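Local coordinates for protein gamma-glutamyltranspeptidase (Ggt) (Helicobacter pylori 26695, PDB 5BPK) that probably cleaves and transfers gamma-glutamyl groups of glutathione-type substrates as an Ntn-hydrolase, here holding an acivicin-related ligand in its pocket, at residues A134-T139 and K253-S258; L147-T152 and V261-P266. All blocks are in the same frame, centred on the assembly; numbering follows the deposited sequence.

Contact 1: A134-T139 and K253-S258; sequences AGVPGT and KEDLAS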
ATOM      1  N   ALA A 134     -17.558   1.380  -1.302  1.00 12.13           N
ATOM      2  CA  ALA A 134     -16.715   0.460  -2.098  1.00 12.48           C
ATOM      3  C   ALA A 134     -16.531   0.871  -3.554  1.00 13.18           C
ATOM      4  O   ALA A 134     -17.500   1.202  -4.250  1.00 15.03           O
ATOM      5  CB  ALA A 134     -17.279  -0.949  -2.044  1.00 14.05           C
ATOM      6  N   GLY A 135     -15.282   0.811  -4.016  1.00 13.82           N
ATOM      7  CA  GLY A 135     -14.970   0.808  -5.438  1.00 13.17           C
ATOM      8  C   GLY A 135     -15.034  -0.604  -6.001  1.00 11.92           C
ATOM      9  O   GLY A 135     -15.073  -1.587  -5.255  1.00 12.59           O
ATOM     10  N   VAL A 136     -15.044  -0.712  -7.326  1.00 11.51           N
ATOM     11  CA  VAL A 136     -15.089  -2.022  -7.982  1.00 11.02           C
ATOM     12  C   VAL A 136     -13.773  -2.773  -7.721  1.00 11.34           C
ATOM     13  O   VAL A 136     -12.722  -2.271  -8.083  1.00 12.07           O
ATOM     14  CB  VAL A 136     -15.313  -1.882  -9.506  1.00 10.47           C
ATOM     15  CG1 VAL A 136     -15.499  -3.253 -10.119  1.00 11.78           C
ATOM     16  CG2 VAL A 136     -16.529  -0.995  -9.796  1.00 13.73           C
ATOM     17  N   PRO A 137     -13.824  -3.967  -7.080  1.00 11.84           N
ATOM     18  CA  PRO A 137     -12.572  -4.649  -6.709  1.00 12.67           C
ATOM     19  C   PRO A 137     -11.682  -5.031  -7.896  1.00 11.66           C
ATOM     20  O   PRO A 137     -12.183  -5.541  -8.916  1.00 13.04           O
ATOM     21  CB  PRO A 137     -13.055  -5.918  -6.022  1.00 12.31           C
ATOM     22  CG  PRO A 137     -14.413  -5.549  -5.462  1.00 13.04           C
ATOM     23  CD  PRO A 137     -15.004  -4.647  -6.515  1.00 12.65           C
ATOM     24  N   GLY A 138     -10.381  -4.814  -7.731  1.00  9.50           N
ATOM     25  CA  GLY A 138      -9.380  -5.132  -8.739  1.00 10.43           C
ATOM     26  C   GLY A 138      -8.442  -6.278  -8.427  1.00 10.24           C
ATOM     27  O   GLY A 138      -7.760  -6.755  -9.326  1.00 11.11           O
ATOM     28  N   THR A 139      -8.375  -6.714  -7.159  1.00 10.93           N
ATOM     29  CA  THR A 139      -7.371  -7.711  -6.755  1.00 10.35           C
ATOM     30  C   THR A 139      -7.376  -8.994  -7.573  1.00 10.23           C
ATOM     31  O   THR A 139      -6.324  -9.438  -8.002  1.00 10.77           O
ATOM     32  CB  THR A 139      -7.493  -8.039  -5.274  1.00  9.26           C
ATOM     33  OG1 THR A 139      -7.171  -6.851  -4.541  1.00  9.66           O
ATOM     34  CG2 THR A 139      -6.575  -9.202  -4.844  1.00 11.42           C
ATOM     35  N   LYS A 253     -23.371  -5.991 -11.934  1.00 18.07           N
ATOM     36  CA  LYS A 253     -22.717  -6.932 -12.838  1.00 18.70           C
ATOM     37  C   LYS A 253     -22.000  -6.218 -13.996  1.00 17.96           C
ATOM     38  O   LYS A 253     -20.983  -6.706 -14.482  1.00 18.14           O
ATOM     39  CB  LYS A 253     -23.723  -7.957 -13.378  1.00 18.53           C
ATOM     40  CG  LYS A 253     -24.113  -9.005 -12.355  1.00 20.97           C
ATOM     41  CD  LYS A 253     -25.057 -10.045 -12.943  1.00 27.69           C
ATOM     42  CE  LYS A 253     -26.472  -9.509 -13.069  1.00 32.82           C
ATOM     43  NZ  LYS A 253     -27.438 -10.587 -13.448  1.00 36.19           N
ATOM     44  N   GLU A 254     -22.531  -5.078 -14.431  1.00 17.48           N
ATOM     45  CA  GLU A 254     -21.907  -4.306 -15.503  1.00 17.32           C
ATOM     46  C   GLU A 254     -20.564  -3.724 -15.052  1.00 16.63           C
ATOM     47  O   GLU A 254     -19.584  -3.748 -15.808  1.00 18.71           O
ATOM     48  CB  GLU A 254     -22.819  -3.183 -16.004  1.00 19.75           C
ATOM     49  CG  GLU A 254     -22.304  -2.531 -17.297  1.00 25.32           C
ATOM     50  CD  GLU A 254     -23.175  -1.391 -17.807  1.00 29.57           C
ATOM     51  OE1 GLU A 254     -24.204  -1.071 -17.167  1.00 32.15           O
ATOM     52  OE2 GLU A 254     -22.815  -0.810 -18.855  1.00 34.58           O
ATOM     53  N   ASP A 255     -20.513  -3.228 -13.820  1.00 17.05           N
ATOM     54  CA  ASP A 255     -19.252  -2.744 -13.248  1.00 16.21           C
ATOM     55  C   ASP A 255     -18.212  -3.857 -13.232  1.00 15.26           C
ATOM     56  O   ASP A 255     -17.064  -3.665 -13.627  1.00 16.23           O
ATOM     57  CB  ASP A 255     -19.448  -2.244 -11.818  1.00 17.01           C
ATOM     58  CG  ASP A 255     -20.104  -0.885 -11.743  1.00 16.15           C
ATOM     59  OD1 ASP A 255     -19.582   0.066 -12.346  1.00 18.85           O
ATOM     60  OD2 ASP A 255     -21.125  -0.755 -11.045  1.00 18.89           O
ATOM     61  N   LEU A 256     -18.626  -5.031 -12.775  1.00 14.93           N
ATOM     62  CA  LEU A 256     -17.703  -6.141 -12.585  1.00 15.57           C
ATOM     63  C   LEU A 256     -17.190  -6.641 -13.935  1.00 14.48           C
ATOM     64  O   LEU A 256     -15.990  -6.860 -14.096  1.00 14.47           O
ATOM     65  CB  LEU A 256     -18.358  -7.268 -11.778  1.00 15.05           C
ATOM     66  CG  LEU A 256     -18.695  -6.913 -10.323  1.00 14.40           C
ATOM     67  CD1 LEU A 256     -19.736  -7.872  -9.755  1.00 16.83           C
ATOM     68  CD2 LEU A 256     -17.473  -6.840  -9.413  1.00 13.24           C
ATOM     69  N   ALA A 257     -18.095  -6.782 -14.911  1.00 16.43           N
ATOM     70  CA  ALA A 257     -17.719  -7.254 -16.248  1.00 17.41           C
ATOM     71  C   ALA A 257     -16.819  -6.268 -17.004  1.00 17.37           C
ATOM     72  O   ALA A 257     -16.100  -6.668 -17.927  1.00 19.90           O
ATOM     73  CB  ALA A 257     -18.974  -7.576 -17.074  1.00 18.67           C
ATOM     74  N   SER A 258     -16.865  -4.993 -16.608  1.00 15.56           N
ATOM     75  CA  SER A 258     -16.041  -3.947 -17.222  1.00 15.19           C
ATOM     76  C   SER A 258     -14.761  -3.586 -16.439  1.00 13.30           C
ATOM     77  O   SER A 258     -14.004  -2.694 -16.867  1.00 13.65           O
ATOM     78  CB  SER A 258     -16.872  -2.684 -17.483  1.00 17.56           C
ATOM     79  OG  SER A 258     -17.372  -2.086 -16.300  1.00 18.19           O
TER

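Contact 2: L147-T152 and V261-P266; sequences LKKYGT and VKWRKP. With EDO (1,2-ethanediol), chain M.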
ATOM      1  N   LEU A 147      -0.083 -13.252 -13.394  1.00 14.09           N
ATOM      2  CA  LEU A 147       0.180 -14.671 -13.622  1.00 14.26           C
ATOM      3  C   LEU A 147       0.187 -14.999 -15.113  1.00 15.50           C
ATOM      4  O   LEU A 147       1.104 -15.668 -15.614  1.00 15.87           O
ATOM      5  CB  LEU A 147      -0.871 -15.530 -12.928  1.00 14.70           C
ATOM      6  CG  LEU A 147      -0.554 -17.022 -12.929  1.00 16.25           C
ATOM      7  CD1 LEU A 147       0.766 -17.293 -12.200  1.00 19.06           C
ATOM      8  CD2 LEU A 147      -1.696 -17.790 -12.306  1.00 16.94           C
ATOM      9  N   LYS A 148      -0.832 -14.525 -15.822  1.00 14.32           N
ATOM     10  CA  LYS A 148      -0.934 -14.779 -17.257  1.00 16.70           C
ATOM     11  C   LYS A 148       0.246 -14.219 -18.044  1.00 15.83           C
ATOM     12  O   LYS A 148       0.767 -14.890 -18.926  1.00 19.21           O
ATOM     13  CB  LYS A 148      -2.254 -14.257 -17.822  1.00 18.65           C
ATOM     14  CG  LYS A 148      -3.418 -15.188 -17.562  1.00 24.68           C
ATOM     15  CD  LYS A 148      -4.665 -14.783 -18.357  1.00 31.87           C
ATOM     16  CE  LYS A 148      -5.785 -15.810 -18.199  1.00 35.95           C
ATOM     17  NZ  LYS A 148      -6.902 -15.592 -19.164  1.00 40.61           N
ATOM     18  N   LYS A 149       0.671 -12.996 -17.732  1.00 16.27           N
ATOM     19  CA  LYS A 149       1.712 -12.331 -18.528  1.00 16.38           C
ATOM     20  C   LYS A 149       3.128 -12.811 -18.195  1.00 15.99           C
ATOM     21  O   LYS A 149       3.969 -12.913 -19.097  1.00 17.98           O
ATOM     22  CB  LYS A 149       1.628 -10.819 -18.356  1.00 17.98           C
ATOM     23  CG  LYS A 149       2.317 -10.010 -19.432  1.00 21.94           C
ATOM     24  CD  LYS A 149       1.841  -8.562 -19.422  1.00 26.51           C
ATOM     25  CE  LYS A 149       2.357  -7.787 -20.630  1.00 29.82           C
ATOM     26  NZ  LYS A 149       1.745  -6.420 -20.709  1.00 29.35           N
ATOM     27  N   TYR A 150       3.383 -13.102 -16.917  1.00 15.49           N
ATOM     28  CA  TYR A 150       4.747 -13.316 -16.426  1.00 16.20           C
ATOM     29  C   TYR A 150       4.977 -14.546 -15.551  1.00 16.68           C
ATOM     30  O   TYR A 150       6.121 -14.820 -15.205  1.00 17.30           O
ATOM     31  CB  TYR A 150       5.236 -12.083 -15.659  1.00 14.76           C
ATOM     32  CG  TYR A 150       5.266 -10.805 -16.459  1.00 16.70           C
ATOM     33  CD1 TYR A 150       6.083 -10.682 -17.586  1.00 20.37           C
ATOM     34  CD2 TYR A 150       4.496  -9.706 -16.086  1.00 20.21           C
ATOM     35  CE1 TYR A 150       6.115  -9.512 -18.328  1.00 18.36           C
ATOM     36  CE2 TYR A 150       4.529  -8.515 -16.827  1.00 21.18           C
ATOM     37  CZ  TYR A 150       5.337  -8.428 -17.946  1.00 19.44           C
ATOM     38  OH  TYR A 150       5.382  -7.265 -18.684  1.00 21.99           O
ATOM     39  N   GLY A 151       3.923 -15.275 -15.189  1.00 16.24           N
ATOM     40  CA  GLY A 151       4.043 -16.441 -14.311  1.00 18.01           C
ATOM     41  C   GLY A 151       4.392 -17.699 -15.086  1.00 17.83           C
ATOM     42  O   GLY A 151       4.412 -17.699 -16.322  1.00 18.54           O
ATOM     43  N   THR A 152       4.673 -18.769 -14.351  1.00 16.70           N
ATOM     44  CA  THR A 152       4.967 -20.074 -14.948  1.00 17.35           C
ATOM     45  C   THR A 152       4.130 -21.214 -14.369  1.00 17.48           C
ATOM     46  O   THR A 152       4.058 -22.284 -14.975  1.00 19.73           O
ATOM     47  CB  THR A 152       6.462 -20.436 -14.810  1.00 17.54           C
ATOM     48  OG1 THR A 152       6.781 -20.693 -13.434  1.00 17.59           O
ATOM     49  CG2 THR A 152       7.338 -19.325 -15.355  1.00 16.31           C
ATOM     50  N   VAL A 261      -7.662  -4.187 -15.399  1.00 13.87           N
ATOM     51  CA  VAL A 261      -6.320  -3.780 -14.933  1.00 13.60           C
ATOM     52  C   VAL A 261      -5.676  -2.941 -16.021  1.00 12.54           C
ATOM     53  O   VAL A 261      -6.118  -2.959 -17.170  1.00 13.09           O
ATOM     54  CB  VAL A 261      -5.366  -4.976 -14.593  1.00 13.20           C
ATOM     55  CG1 VAL A 261      -5.983  -5.880 -13.523  1.00 15.07           C
ATOM     56  CG2 VAL A 261      -4.974  -5.764 -15.847  1.00 15.49           C
ATOM     57  N   LYS A 262      -4.646  -2.187 -15.652  1.00 12.28           N
ATOM     58  CA  LYS A 262      -3.834  -1.471 -16.617  1.00 12.29           C
ATOM     59  C   LYS A 262      -2.363  -1.705 -16.351  1.00 11.64           C
ATOM     60  O   LYS A 262      -1.881  -1.519 -15.235  1.00 12.88           O
ATOM     61  CB  LYS A 262      -4.148   0.012 -16.586  1.00 13.78           C
ATOM     62  CG  LYS A 262      -5.554   0.290 -17.131  1.00 17.59           C
ATOM     63  CD  LYS A 262      -5.806   1.748 -17.413  1.00 18.88           C
ATOM     64  CE  LYS A 262      -4.869   2.316 -18.461  1.00 20.27           C
ATOM     65  NZ  LYS A 262      -5.410   3.580 -19.045  1.00 26.30           N
ATOM     66  N   TRP A 263      -1.652  -2.154 -17.380  1.00 12.86           N
ATOM     67  CA  TRP A 263      -0.198  -2.180 -17.338  1.00 13.32           C
ATOM     68  C   TRP A 263       0.315  -0.797 -17.683  1.00 12.65           C
ATOM     69  O   TRP A 263       0.079  -0.293 -18.787  1.00 15.40           O
ATOM     70  CB  TRP A 263       0.363  -3.199 -18.318  1.00 14.04           C
ATOM     71  CG  TRP A 263       0.015  -4.594 -17.976  1.00 13.56           C
ATOM     72  CD1 TRP A 263      -0.976  -5.352 -18.524  1.00 16.48           C
ATOM     73  CD2 TRP A 263       0.657  -5.415 -16.998  1.00 13.70           C
ATOM     74  NE1 TRP A 263      -0.996  -6.596 -17.944  1.00 17.34           N
ATOM     75  CE2 TRP A 263       0.002  -6.670 -17.009  1.00 17.16           C
ATOM     76  CE3 TRP A 263       1.730  -5.223 -16.124  1.00 14.07           C
ATOM     77  CZ2 TRP A 263       0.391  -7.725 -16.174  1.00 16.28           C
ATOM     78  CZ3 TRP A 263       2.115  -6.266 -15.307  1.00 14.57           C
ATOM     79  CH2 TRP A 263       1.442  -7.500 -15.331  1.00 15.88           C
ATOM     80  N   ARG A 264       0.997  -0.179 -16.731  1.00 12.14           N
ATOM     81  CA  ARG A 264       1.455   1.188 -16.870  1.00 11.81           C
ATOM     82  C   ARG A 264       2.966   1.240 -16.779  1.00 12.05           C
ATOM     83  O   ARG A 264       3.604   0.357 -16.198  1.00 13.53           O
ATOM     84  CB  ARG A 264       0.846   2.061 -15.778  1.00 12.74           C
ATOM     85  CG  ARG A 264      -0.682   2.022 -15.716  1.00 12.49           C
ATOM     86  CD  ARG A 264      -1.185   3.133 -14.849  1.00 12.31           C
ATOM     87  NE  ARG A 264      -2.626   3.190 -14.618  1.00 10.96           N
ATOM     88  CZ  ARG A 264      -3.474   3.986 -15.272  1.00 10.73           C
ATOM     89  NH1 ARG A 264      -3.054   4.757 -16.266  1.00 13.36           N
ATOM     90  NH2 ARG A 264      -4.761   4.011 -14.928  1.00 11.59           N
ATOM     91  N   LYS A 265       3.534   2.310 -17.315  1.00 11.92           N
ATOM     92  CA  LYS A 265       4.927   2.608 -17.078  1.00 13.14           C
ATOM     93  C   LYS A 265       5.090   3.027 -15.620  1.00 12.22           C
ATOM     94  O   LYS A 265       4.285   3.811 -15.104  1.00 13.32           O
ATOM     95  CB  LYS A 265       5.398   3.724 -17.986  1.00 15.43           C
ATOM     96  CG  LYS A 265       5.466   3.333 -19.454  1.00 20.52           C
ATOM     97  CD  LYS A 265       6.099   4.449 -20.255  1.00 27.83           C
ATOM     98  CE  LYS A 265       6.088   4.169 -21.744  1.00 34.83           C
ATOM     99  NZ  LYS A 265       6.701   5.301 -22.501  1.00 40.75           N
ATOM    100  N   PRO A 266       6.091   2.464 -14.933  1.00 12.97           N
ATOM    101  CA  PRO A 266       6.383   2.966 -13.602  1.00 13.08           C
ATOM    102  C   PRO A 266       6.946   4.371 -13.673  1.00 11.33           C
ATOM    103  O   PRO A 266       7.408   4.807 -14.734  1.00 13.80           O
ATOM    104  CB  PRO A 266       7.453   2.001 -13.075  1.00 13.95           C
ATOM    105  CG  PRO A 266       8.068   1.408 -14.258  1.00 15.97           C
ATOM    106  CD  PRO A 266       7.097   1.491 -15.398  1.00 13.76           C
TER
HETATM  107  C1  EDO M 409      -3.740  -9.152 -18.578  1.00 41.14           C
HETATM  108  O1  EDO M 409      -3.730  -7.746 -18.826  1.00 42.53           O
HETATM  109  C2  EDO M 409      -2.307  -9.660 -18.459  1.00 39.54           C
HETATM  110  O2  EDO M 409      -2.267 -11.092 -18.546  1.00 37.76           O

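Contact 1: A134-T139 and K253-S258
Val136 is pushed against the short helix 253-257, between Asp255 and Leu256, where the loop leading into helix 139-150 passes on the helical side of this Ntn-hydrolase domain. The backbones come close, with the CA atoms of Val136 and Leu256 6.7 Å apart, and the contact is buried and made of apolar touches. The side chain of Pro137 is about 14 Å from the bound acivicin-related ligand, so the contact packs a loop some way from the pocket. At the start of helix 253-257, Lys253 NZ is salt-bridged to Glu238 of helix 234-246.

Next comes Asp255, which meets the valine with its CB: Val136 CG2 lies 3.8 Å from Asp255 CB, while the carboxylate is turned to other partners. Each carboxylate oxygen takes one backbone N-H, OD1 from Leu108 and OD2 from Thr252, just before the helix, while the methylene offers a greasy surface to the valine. With CG1 anti to the backbone N (chi1 -174°), the two valine methyls part: CG2 goes to the methylene and carboxylate carbon of Asp255, and Val136 CG1 is 3.9 Å from Asp255 O and 4.2 Å from Leu256 CD2.

Leu256 leaves the helix to one side, and its end then comes back toward the loop. It also packs on Ala237 and Ile240 of helix 234-246 and on Tyr232, and is thus wedged between the loop and helices 229-232 and 234-246. The loop is fixed from its own side too: Val136 pairs through its backbone with Lys105, and Pro137 O is hydrogen-bonded to Tyr232 OH. The same proline adds the last touch to the leucine, with Pro137 CD 4.4 Å from Leu256 CD2.

Contact 2: L147-T152 and V261-P266
Trp263 meets Lys149 and Tyr150 of the last turn of helix 139-150 with its indole, in a helix-on-sheet contact near the protein surface. The backbones are well apart, with the CA atoms of Lys149 and Trp263 10.4 Å from each other, so long side chains bridge the gap.

Lys149 does most of the work. Its CG is anti to the backbone N (chi1 -161°) and the chain stays extended from there on, which lays it along the indole face in the direction opposite to that in which the tryptophan reaches. The CD methylene lies over the face, 3.9 Å from the centroid of the five-membered ring of Trp263, a CH-pi contact. The ammonium then arrives above the same ring, with Lys149 NZ 3.7 Å from its centroid and only 12° off the normal, a cation-pi interaction with the charge squarely over the ring. Nearer its root, the same lysine lies on its neighbour, with Lys149 CG 3.6 Å above the plane of the Tyr150 ring, over its centre.

Tyr150 has its CG anti to its own carbonyl carbon, which brings the CE2 edge of the ring to CH2 and CZ3 of the indole. The result is an offset edge-to-face (T-shaped) pair, the planes at 88° and the centroid of the tyrosine ring 5.4 Å from that of the six-membered ring of Trp263. Here Tyr150 CE2 comes within 3.6 Å of Trp263 CH2. Leu100 of strand 97-102 and Met146 of the helix also pack on the indole.

At the indole edge, Trp263 NE1 donates a somewhat bent hydrogen bond of 3.1 Å to O1 of a 1,2-ethanediol, probably from the crystallisation liquor. The diol is also hydrogen-bonded to Ala145 O and so bridges strand and helix; the lysine charge, meanwhile, is probably stabilised in part by the indole pi electrons.

The two contacts lie about 19 Å apart, centre to centre, and follow the same pair of chain regions. In sequence the order is 134-139, 147-152, 253-258, 261-266, so their segments alternate. Helix 139-150 starts where the first segment of contact 1 ends and carries part of contact 2 at its far end; helix 253-257 likewise is followed, after a short connection, by strand 262-271 of the four-stranded antiparallel sheet. Contact 1 thus fastens the beginnings of these two runs in a buried, apolar setting, and contact 2 joins the same runs again at the surface, so that together they tie the helical part of the protein to the sheet.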